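Local atomic coordinates of mucosa-associated lymphoid tissue lymphoma translocation protein 1 (Isoform 2) (Homo sapiens, PDB entry 3BFO), a protein that probably acts as a cysteine protease of the paracaspase family and carries immunoglobulin-like domains, of which this is the second. Residues L4-E9 and C67-D72; H34-K39 and H46-L51; G63-H68 and V81-D86. All coordinates share one frame; numbering follows the deposited sequence.

Contact 1 of 3, residues L4-E9 and C67-D72; sequences LQICVE and CHVYND
Leu4 and Ile6 both drop onto Val69, joining the first strand of one sheet of the immunoglobulin sandwich to the strand 63-70 of the facing sheet. The apolar contacts come first. Ile6 lays CG1 and CD1 against one methyl of Val69, with CD1 3.7 Å from CG2, while the other methyl, CG1, lies 4.1 Å from Leu4 CD2. Cys25 and Ala27 of strand 21-28 also touch Val69. The second kind of contact is a methyl against an amide. Leu4 CG stands anti to the backbone N (chi1 -178°), and of its two methyls CD1 comes to 3.5 Å from Tyr70 C and 3.9 Å from Asn71 CG. An alanine in place of Leu4 would probably open a gap over the Tyr70-Asn71 peptide and leave Val69 CG1 without its partner from this segment. The polar bonds run elsewhere: Asn71 OD1 accepts from the backbone N of Arg73 and of Asp74, and ND2 bonds to Pro31 O, which fixes the amide that Leu4 covers. The sheets therefore meet here by van der Waals packing, aliphatic groups against one another and, at Leu4, against a peptide and an amide whose side-chain polar atoms bond elsewhere.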
loop_
_atom_site.group_PDB
_atom_site.type_symbol
_atom_site.label_atom_id
_atom_site.label_comp_id
_atom_site.label_asym_id
_atom_site.label_seq_id
_atom_site.Cartn_x
_atom_site.Cartn_y
_atom_site.Cartn_z
ATOM N N LEU A 4 -0.386 -6.372 16.655
ATOM C CA LEU A 4 -0.368 -6.104 15.217
ATOM C C LEU A 4 0.839 -5.253 14.964
ATOM O O LEU A 4 1.074 -4.211 15.621
ATOM C CB LEU A 4 -1.651 -5.394 14.819
ATOM C CG LEU A 4 -1.772 -5.097 13.347
ATOM C CD1 LEU A 4 -3.245 -5.114 12.940
ATOM C CD2 LEU A 4 -1.156 -3.760 12.985
ATOM N N GLN A 5 1.646 -5.660 13.994
ATOM C CA GLN A 5 2.850 -4.900 13.688
ATOM C C GLN A 5 3.200 -5.019 12.191
ATOM O O GLN A 5 3.316 -6.122 11.667
ATOM C CB GLN A 5 4.023 -5.430 14.538
ATOM C CG GLN A 5 5.328 -4.701 14.226
ATOM C CD GLN A 5 5.231 -3.224 14.487
ATOM O OE1 GLN A 5 4.889 -2.783 15.603
ATOM N NE2 GLN A 5 5.563 -2.425 13.473
ATOM N N ILE A 6 3.379 -3.895 11.545
ATOM C CA ILE A 6 3.845 -3.884 10.148
ATOM C C ILE A 6 5.345 -4.239 10.170
ATOM O O ILE A 6 6.183 -3.566 10.865
ATOM C CB ILE A 6 3.616 -2.499 9.501
ATOM C CG1 ILE A 6 2.098 -2.242 9.403
ATOM C CG2 ILE A 6 4.256 -2.457 8.074
ATOM C CD1 ILE A 6 1.757 -0.904 8.883
ATOM N N CYS A 7 5.682 -5.238 9.350
ATOM C CA CYS A 7 7.066 -5.705 9.256
ATOM C C CYS A 7 7.659 -5.375 7.906
ATOM O O CYS A 7 8.866 -5.172 7.831
ATOM C CB CYS A 7 7.098 -7.197 9.495
ATOM S SG CYS A 7 6.681 -7.545 11.230
ATOM N N VAL A 8 6.850 -5.362 6.835
ATOM C CA VAL A 8 7.337 -5.011 5.483
ATOM C C VAL A 8 6.599 -3.733 5.141
ATOM O O VAL A 8 5.357 -3.685 5.117
ATOM C CB VAL A 8 7.069 -6.064 4.420
ATOM C CG1 VAL A 8 7.513 -5.582 3.010
ATOM C CG2 VAL A 8 7.760 -7.375 4.757
ATOM N N GLU A 9 7.384 -2.667 4.954
ATOM C CA GLU A 9 6.939 -1.344 4.598
ATOM C C GLU A 9 6.992 -1.172 3.065
ATOM O O GLU A 9 7.925 -1.678 2.439
ATOM C CB GLU A 9 7.746 -0.248 5.306
ATOM C CG GLU A 9 7.468 -0.197 6.778
ATOM C CD GLU A 9 6.168 0.533 7.204
ATOM O OE1 GLU A 9 5.376 0.956 6.368
ATOM O OE2 GLU A 9 5.974 0.687 8.449
ATOM N N CYS A 67 -0.970 2.143 3.270
ATOM C CA CYS A 67 -1.854 1.037 3.589
ATOM C C CYS A 67 -2.261 1.136 5.037
ATOM O O CYS A 67 -1.403 1.284 5.901
ATOM C CB CYS A 67 -1.123 -0.279 3.295
ATOM S SG CYS A 67 -2.147 -1.735 3.390
ATOM N N HIS A 68 -3.561 1.028 5.289
ATOM C CA HIS A 68 -4.063 0.906 6.659
ATOM C C HIS A 68 -4.144 -0.559 7.006
ATOM O O HIS A 68 -4.726 -1.351 6.260
ATOM C CB HIS A 68 -5.445 1.556 6.788
ATOM C CG HIS A 68 -5.946 1.568 8.187
ATOM N ND1 HIS A 68 -5.345 2.301 9.179
ATOM C CD2 HIS A 68 -6.966 0.906 8.786
ATOM C CE1 HIS A 68 -5.995 2.145 10.318
ATOM N NE2 HIS A 68 -6.961 1.267 10.123
ATOM N N VAL A 69 -3.523 -0.924 8.127
ATOM C CA VAL A 69 -3.437 -2.317 8.545
ATOM C C VAL A 69 -4.137 -2.436 9.883
ATOM O O VAL A 69 -3.921 -1.632 10.775
ATOM C CB VAL A 69 -1.974 -2.767 8.659
ATOM C CG1 VAL A 69 -1.901 -4.223 8.959
ATOM C CG2 VAL A 69 -1.234 -2.483 7.354
ATOM N N TYR A 70 -5.040 -3.422 10.023
ATOM C CA TYR A 70 -5.898 -3.364 11.207
ATOM C C TYR A 70 -6.476 -4.713 11.569
ATOM O O TYR A 70 -6.641 -5.615 10.704
ATOM C CB TYR A 70 -7.055 -2.359 10.988
ATOM C CG TYR A 70 -8.026 -2.749 9.913
ATOM C CD1 TYR A 70 -9.245 -3.335 10.236
ATOM C CD2 TYR A 70 -7.722 -2.582 8.557
ATOM C CE1 TYR A 70 -10.122 -3.702 9.275
ATOM C CE2 TYR A 70 -8.620 -2.942 7.574
ATOM C CZ TYR A 70 -9.801 -3.528 7.940
ATOM O OH TYR A 70 -10.698 -3.927 6.999
ATOM N N ASN A 71 -6.831 -4.834 12.830
ATOM C CA ASN A 71 -7.702 -5.920 13.256
ATOM C C ASN A 71 -8.689 -5.343 14.257
ATOM O O ASN A 71 -8.894 -4.138 14.288
ATOM C CB ASN A 71 -6.895 -7.100 13.761
ATOM C CG ASN A 71 -6.065 -6.790 14.983
ATOM O OD1 ASN A 71 -6.321 -5.816 15.693
ATOM N ND2 ASN A 71 -5.081 -7.638 15.271
ATOM N N ASP A 72 -9.393 -6.204 15.014
ATOM C CA ASP A 72 -10.414 -5.731 15.937
ATOM C C ASP A 72 -9.887 -5.206 17.254
ATOM O O ASP A 72 -10.678 -4.917 18.142
ATOM C CB ASP A 72 -11.499 -6.823 16.111
ATOM C CG ASP A 72 -10.996 -8.053 16.821
ATOM O OD1 ASP A 72 -9.847 -8.037 17.294
ATOM O OD2 ASP A 72 -11.793 -9.016 16.973
#

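Contact 2 of 3, residues H34-K39 and H46-L51; sequences HYQWFK and HETKKL
Trp37 and Tyr35 both place CG beside their own backbone N (chi1 -74° and -61°), and from there their rings reach the segment 46-51. In the immunoglobulin fold Trp37 is the core tryptophan of strand C, and 46-51 is the connection that leaves this sheet for strand 51-54 of the other. The indole meets that connection with its edge. NE1 donates to Lys49 O at 2.8 Å, somewhat bent at 144° but with the oxygen close to the ring plane, and CZ2 lies 3.5 Å from Lys50 O. The backbone N of Trp37 donates to Glu47 O at 3.0 Å, so one residue grips the irregular chain at two carbonyls. Cys67, Cys25 and Leu23 pack against the same buried side chain. Tyr35 is covered instead by aliphatic chain: Lys50 CG sits over one face of the phenol, 3.8 Å from the ring centroid, in a CH-pi contact displaced toward the rim. Tyr35 OH bonds to the backbone N of Ala27 and thereby ties the ring to the opposite sheet. Thr48 CA approaches Tyr35 O at 3.1 Å in a CA-H...O contact, and a water links Tyr35 N to Thr48 O. Gln36 NE2 bonds to Trp37 O and Leu44 O, while its OE1 accepts from a second water, 2.8 Å away, which in turn accepts from His46 N.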
loop_
_atom_site.group_PDB
_atom_site.type_symbol
_atom_site.label_atom_id
_atom_site.label_comp_id
_atom_site.label_asym_id
_atom_site.label_seq_id
_atom_site.Cartn_x
_atom_site.Cartn_y
_atom_site.Cartn_z
ATOM N N HIS A 34 -5.870 -7.207 8.550
ATOM C CA HIS A 34 -6.481 -6.813 7.300
ATOM C C HIS A 34 -5.787 -5.554 6.783
ATOM O O HIS A 34 -5.124 -4.832 7.523
ATOM C CB HIS A 34 -7.941 -6.467 7.568
ATOM C CG HIS A 34 -8.756 -7.625 7.989
ATOM N ND1 HIS A 34 -8.916 -8.011 9.304
ATOM C CD2 HIS A 34 -9.499 -8.476 7.250
ATOM C CE1 HIS A 34 -9.734 -9.049 9.354
ATOM N NE2 HIS A 34 -10.087 -9.368 8.118
ATOM N N TYR A 35 -6.000 -5.340 5.481
ATOM C CA TYR A 35 -5.268 -4.282 4.753
ATOM C C TYR A 35 -6.272 -3.476 3.927
ATOM O O TYR A 35 -7.239 -4.023 3.385
ATOM C CB TYR A 35 -4.273 -4.927 3.760
ATOM C CG TYR A 35 -3.234 -5.786 4.453
ATOM C CD1 TYR A 35 -2.012 -5.267 4.862
ATOM C CD2 TYR A 35 -3.525 -7.107 4.776
ATOM C CE1 TYR A 35 -1.112 -6.055 5.555
ATOM C CE2 TYR A 35 -2.670 -7.893 5.480
ATOM C CZ TYR A 35 -1.441 -7.366 5.883
ATOM O OH TYR A 35 -0.564 -8.168 6.608
ATOM N N GLN A 36 -5.961 -2.198 3.751
ATOM C CA GLN A 36 -6.705 -1.383 2.785
ATOM C C GLN A 36 -5.747 -0.297 2.272
ATOM O O GLN A 36 -5.208 0.460 3.059
ATOM C CB GLN A 36 -7.926 -0.732 3.430
ATOM C CG GLN A 36 -8.660 0.278 2.465
ATOM C CD GLN A 36 -9.223 -0.341 1.204
ATOM O OE1 GLN A 36 -10.047 -1.248 1.222
ATOM N NE2 GLN A 36 -8.749 0.145 0.078
ATOM N N TRP A 37 -5.546 -0.270 0.949
ATOM C CA TRP A 37 -4.664 0.711 0.357
ATOM C C TRP A 37 -5.385 2.012 0.049
ATOM O O TRP A 37 -6.580 2.044 -0.260
ATOM C CB TRP A 37 -4.092 0.168 -0.968
ATOM C CG TRP A 37 -3.034 -0.885 -0.726
ATOM C CD1 TRP A 37 -3.222 -2.234 -0.638
ATOM C CD2 TRP A 37 -1.657 -0.655 -0.470
ATOM N NE1 TRP A 37 -2.014 -2.876 -0.371
ATOM C CE2 TRP A 37 -1.056 -1.913 -0.249
ATOM C CE3 TRP A 37 -0.857 0.466 -0.438
ATOM C CZ2 TRP A 37 0.324 -2.058 0.029
ATOM C CZ3 TRP A 37 0.495 0.322 -0.142
ATOM C CH2 TRP A 37 1.073 -0.917 0.103
ATOM N N PHE A 38 -4.623 3.101 0.107
ATOM C CA PHE A 38 -5.109 4.443 -0.161
ATOM C C PHE A 38 -4.168 5.120 -1.121
ATOM O O PHE A 38 -2.970 4.880 -1.108
ATOM C CB PHE A 38 -5.180 5.253 1.132
ATOM C CG PHE A 38 -6.254 4.747 2.069
ATOM C CD1 PHE A 38 -7.524 5.315 2.081
ATOM C CD2 PHE A 38 -6.015 3.664 2.915
ATOM C CE1 PHE A 38 -8.567 4.808 2.911
ATOM C CE2 PHE A 38 -7.032 3.170 3.739
ATOM C CZ PHE A 38 -8.319 3.715 3.720
ATOM N N LYS A 39 -4.732 5.934 -1.995
ATOM C CA LYS A 39 -3.922 6.856 -2.779
ATOM C C LYS A 39 -4.589 8.221 -2.667
ATOM O O LYS A 39 -5.803 8.349 -2.737
ATOM C CB LYS A 39 -3.845 6.448 -4.238
ATOM C CG LYS A 39 -3.073 7.461 -5.081
ATOM C CD LYS A 39 -3.082 7.150 -6.575
ATOM C CE LYS A 39 -4.472 7.045 -7.221
ATOM N NZ LYS A 39 -4.425 6.256 -8.518
ATOM N N HIS A 46 -11.265 -2.245 -3.521
ATOM C CA HIS A 46 -10.913 -3.641 -3.577
ATOM C C HIS A 46 -9.388 -3.857 -3.500
ATOM O O HIS A 46 -8.939 -4.893 -3.970
ATOM C CB HIS A 46 -11.646 -4.410 -4.736
ATOM N N GLU A 47 -8.678 -2.937 -2.933
ATOM C CA GLU A 47 -7.302 -3.238 -2.776
ATOM C C GLU A 47 -7.063 -3.461 -1.299
ATOM O O GLU A 47 -6.715 -2.566 -0.560
ATOM C CB GLU A 47 -6.460 -2.129 -3.365
ATOM C CG GLU A 47 -6.628 -1.979 -4.855
ATOM C CD GLU A 47 -6.200 -3.165 -5.676
ATOM O OE1 GLU A 47 -5.531 -4.059 -5.191
ATOM O OE2 GLU A 47 -6.564 -3.174 -6.907
ATOM N N THR A 48 -7.282 -4.728 -0.940
ATOM C CA THR A 48 -7.278 -5.166 0.460
ATOM C C THR A 48 -6.267 -6.271 0.664
ATOM O O THR A 48 -6.375 -7.060 1.596
ATOM C CB THR A 48 -8.670 -5.635 0.897
ATOM O OG1 THR A 48 -9.078 -6.699 0.045
ATOM C CG2 THR A 48 -9.657 -4.518 0.846
ATOM N N LYS A 49 -5.276 -6.330 -0.210
ATOM C CA LYS A 49 -4.228 -7.341 -0.164
ATOM C C LYS A 49 -2.890 -6.720 0.215
ATOM O O LYS A 49 -2.737 -5.511 0.143
ATOM C CB LYS A 49 -4.114 -8.059 -1.518
ATOM C CG LYS A 49 -5.346 -8.756 -1.954
ATOM C CD LYS A 49 -5.679 -9.911 -1.003
ATOM C CE LYS A 49 -6.832 -10.755 -1.552
ATOM N NZ LYS A 49 -6.440 -11.509 -2.787
ATOM N N LYS A 50 -1.963 -7.576 0.669
ATOM C CA LYS A 50 -0.632 -7.120 1.020
ATOM C C LYS A 50 0.073 -6.470 -0.182
ATOM O O LYS A 50 0.878 -5.555 0.003
ATOM C CB LYS A 50 0.208 -8.306 1.521
ATOM C CG LYS A 50 -0.273 -8.840 2.841
ATOM C CD LYS A 50 0.460 -10.147 3.190
ATOM C CE LYS A 50 0.094 -10.700 4.565
ATOM N NZ LYS A 50 0.754 -12.020 4.798
ATOM N N LEU A 51 -0.233 -6.944 -1.404
ATOM C CA LEU A 51 0.304 -6.368 -2.615
ATOM C C LEU A 51 -0.713 -5.489 -3.316
ATOM O O LEU A 51 -1.892 -5.859 -3.421
ATOM C CB LEU A 51 0.679 -7.474 -3.601
ATOM C CG LEU A 51 1.866 -8.300 -3.210
ATOM C CD1 LEU A 51 2.018 -9.416 -4.237
ATOM C CD2 LEU A 51 3.150 -7.438 -3.189
HETATM O O HOH W 1 -7.423 -7.450 4.071
HETATM O O HOH W 2 -11.995 -1.621 -0.822
#

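Contact 3 of 3, residues G63-H68 and V81-D86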
loop_
_atom_site.group_PDB
_atom_site.type_symbol
_atom_site.label_atom_id
_atom_site.label_comp_id
_atom_site.label_asym_id
_atom_site.label_seq_id
_atom_site.Cartn_x
_atom_site.Cartn_y
_atom_site.Cartn_z
ATOM N N GLY A 63 1.228 9.450 -7.332
ATOM C CA GLY A 63 0.559 9.932 -6.126
ATOM C C GLY A 63 1.244 9.424 -4.892
ATOM O O GLY A 63 2.334 8.810 -4.939
ATOM N N THR A 64 0.566 9.687 -3.766
ATOM C CA THR A 64 1.088 9.346 -2.474
ATOM C C THR A 64 0.219 8.191 -1.980
ATOM O O THR A 64 -1.004 8.352 -1.971
ATOM C CB THR A 64 0.990 10.539 -1.478
ATOM O OG1 THR A 64 1.716 11.629 -2.032
ATOM C CG2 THR A 64 1.611 10.084 -0.174
ATOM N N TYR A 65 0.852 7.070 -1.602
ATOM C CA TYR A 65 0.106 5.836 -1.213
ATOM C C TYR A 65 0.464 5.430 0.181
ATOM O O TYR A 65 1.554 5.682 0.671
ATOM C CB TYR A 65 0.498 4.676 -2.117
ATOM C CG TYR A 65 0.097 4.792 -3.591
ATOM C CD1 TYR A 65 -0.963 4.034 -4.102
ATOM C CD2 TYR A 65 0.774 5.652 -4.464
ATOM C CE1 TYR A 65 -1.338 4.095 -5.439
ATOM C CE2 TYR A 65 0.388 5.709 -5.812
ATOM C CZ TYR A 65 -0.628 4.935 -6.276
ATOM O OH TYR A 65 -0.982 4.955 -7.602
ATOM N N TRP A 66 -0.463 4.727 0.818
ATOM C CA TRP A 66 -0.180 4.071 2.091
ATOM C C TRP A 66 -1.246 2.996 2.297
ATOM O O TRP A 66 -2.233 2.941 1.576
ATOM C CB TRP A 66 -0.214 5.053 3.253
ATOM C CG TRP A 66 -1.403 5.874 3.185
ATOM C CD1 TRP A 66 -1.643 6.985 2.343
ATOM C CD2 TRP A 66 -2.456 5.820 4.075
ATOM N NE1 TRP A 66 -2.865 7.508 2.625
ATOM C CE2 TRP A 66 -3.398 6.800 3.683
ATOM C CE3 TRP A 66 -2.786 4.950 5.119
ATOM C CZ2 TRP A 66 -4.653 6.966 4.360
ATOM C CZ3 TRP A 66 -4.013 5.124 5.775
ATOM C CH2 TRP A 66 -4.923 6.130 5.404
ATOM N N CYS A 67 -0.970 2.143 3.270
ATOM C CA CYS A 67 -1.854 1.037 3.589
ATOM C C CYS A 67 -2.261 1.136 5.037
ATOM O O CYS A 67 -1.403 1.284 5.901
ATOM C CB CYS A 67 -1.123 -0.279 3.295
ATOM S SG CYS A 67 -2.147 -1.735 3.390
ATOM N N HIS A 68 -3.561 1.028 5.289
ATOM C CA HIS A 68 -4.063 0.906 6.659
ATOM C C HIS A 68 -4.144 -0.559 7.006
ATOM O O HIS A 68 -4.726 -1.351 6.260
ATOM C CB HIS A 68 -5.445 1.556 6.788
ATOM C CG HIS A 68 -5.946 1.568 8.187
ATOM N ND1 HIS A 68 -5.345 2.301 9.179
ATOM C CD2 HIS A 68 -6.966 0.906 8.786
ATOM C CE1 HIS A 68 -5.995 2.145 10.318
ATOM N NE2 HIS A 68 -6.961 1.267 10.123
ATOM N N VAL A 81 4.354 6.585 0.893
ATOM C CA VAL A 81 5.331 6.465 -0.176
ATOM C C VAL A 81 4.801 7.171 -1.389
ATOM O O VAL A 81 3.626 7.373 -1.588
ATOM C CB VAL A 81 5.740 5.025 -0.539
ATOM C CG1 VAL A 81 6.448 4.320 0.633
ATOM C CG2 VAL A 81 4.587 4.246 -1.064
ATOM N N GLU A 82 5.754 7.720 -2.166
ATOM C CA GLU A 82 5.438 8.506 -3.391
ATOM C C GLU A 82 5.838 7.681 -4.624
ATOM O O GLU A 82 6.935 7.116 -4.710
ATOM C CB GLU A 82 6.101 9.912 -3.374
ATOM C CG GLU A 82 5.415 10.897 -2.343
ATOM C CD GLU A 82 6.097 12.289 -2.227
ATOM O OE1 GLU A 82 7.256 12.275 -1.750
ATOM O OE2 GLU A 82 5.470 13.358 -2.547
ATOM N N ILE A 83 4.887 7.578 -5.538
ATOM C CA ILE A 83 5.144 6.976 -6.828
ATOM C C ILE A 83 5.190 8.134 -7.802
ATOM O O ILE A 83 4.216 8.899 -7.967
ATOM C CB ILE A 83 4.029 5.972 -7.201
ATOM C CG1 ILE A 83 3.933 4.868 -6.127
ATOM C CG2 ILE A 83 4.285 5.417 -8.596
ATOM C CD1 ILE A 83 5.247 4.133 -5.807
ATOM N N ILE A 84 6.355 8.268 -8.431
ATOM C CA ILE A 84 6.612 9.315 -9.414
ATOM C C ILE A 84 6.664 8.694 -10.784
ATOM O O ILE A 84 7.303 7.666 -10.978
ATOM C CB ILE A 84 7.981 10.052 -9.174
ATOM C CG1 ILE A 84 7.940 10.772 -7.836
ATOM C CG2 ILE A 84 8.315 11.001 -10.334
ATOM C CD1 ILE A 84 8.537 9.957 -6.772
ATOM N N ILE A 85 5.950 9.285 -11.718
ATOM C CA ILE A 85 5.874 8.740 -13.058
ATOM C C ILE A 85 6.393 9.779 -14.039
ATOM O O ILE A 85 5.749 10.811 -14.272
ATOM C CB ILE A 85 4.453 8.128 -13.345
ATOM C CG1 ILE A 85 4.296 6.824 -12.486
ATOM C CG2 ILE A 85 4.329 7.812 -14.836
ATOM C CD1 ILE A 85 2.947 6.240 -12.371
ATOM N N ASP A 86 7.591 9.492 -14.553
ATOM C CA ASP A 86 8.414 10.422 -15.318
ATOM C C ASP A 86 8.521 10.018 -16.785
ATOM O O ASP A 86 8.851 8.869 -17.090
ATOM C CB ASP A 86 9.812 10.470 -14.690
HETATM O O HOH W 3 3.362 13.233 -0.598
#
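Tyr65 pairs with Val81, and Gly63 with Ile83, as hydrogen-bonded pairs of an antiparallel hairpin, with Thr64 and Glu82 the non-hydrogen-bonded pair between them. Tyr65 N donates to Val81 O at 2.8 Å and Val81 N returns a bond to Tyr65 O; Gly63 and Ile83 exchange two more in the same way. Along the side chain of Tyr65, CB lies 4.2 Å from Val81 CG2. CG turns beside the backbone N (chi1 -66°), and beyond it CD2 and CE2 meet Ile83: CD2 is 3.7 Å from CG1, and CE2 touches both CG1 and CB. The two side chains cross at about a right angle. At the tip, OH bonds to His61 O, four residues back in the chain, which is the tyrosine corner characteristic of Greek-key immunoglobulin domains. Gly63 has a backbone (phi 159°) at which a CB would press against the preceding carbonyl oxygen. On the other face Thr64 and Glu82 lie side by side; a water 2.7 Å from Thr64 OG1 also makes a weak bond to Glu82 OE2. Tyr65, Val81 and Ile83 point into the sandwich, against Leu21 and Leu23 of strand 21-28. Within its own sheet the hairpin is flanked by strand 34-39 beside 63-70 and by strand 13-15 beside 75-85.

How the contacts relate
Strand 63-70 serves both contact 1 and contact 3, which share Cys67 and His68 yet lie about 17 Å apart between centres, on opposite sides of the chain's centre. Strand 34-39 of contact 2 pairs with it in the same sheet: His68 N lies 2.8 Å from Gln36 O, probably hydrogen-bonded. Contact 1 is buried, without polar bonds between its segments, and spans the two sheets. Contact 3 lies within one sheet and rests on regular backbone pairing, with an apolar inner face and a polar, hydrated outer one. Contact 2 is partly buried and mixes the two chemistries: two aromatic side chains meet a carbonyl and a lysine chain, while backbone and Gln36 add a further carbonyl and waters.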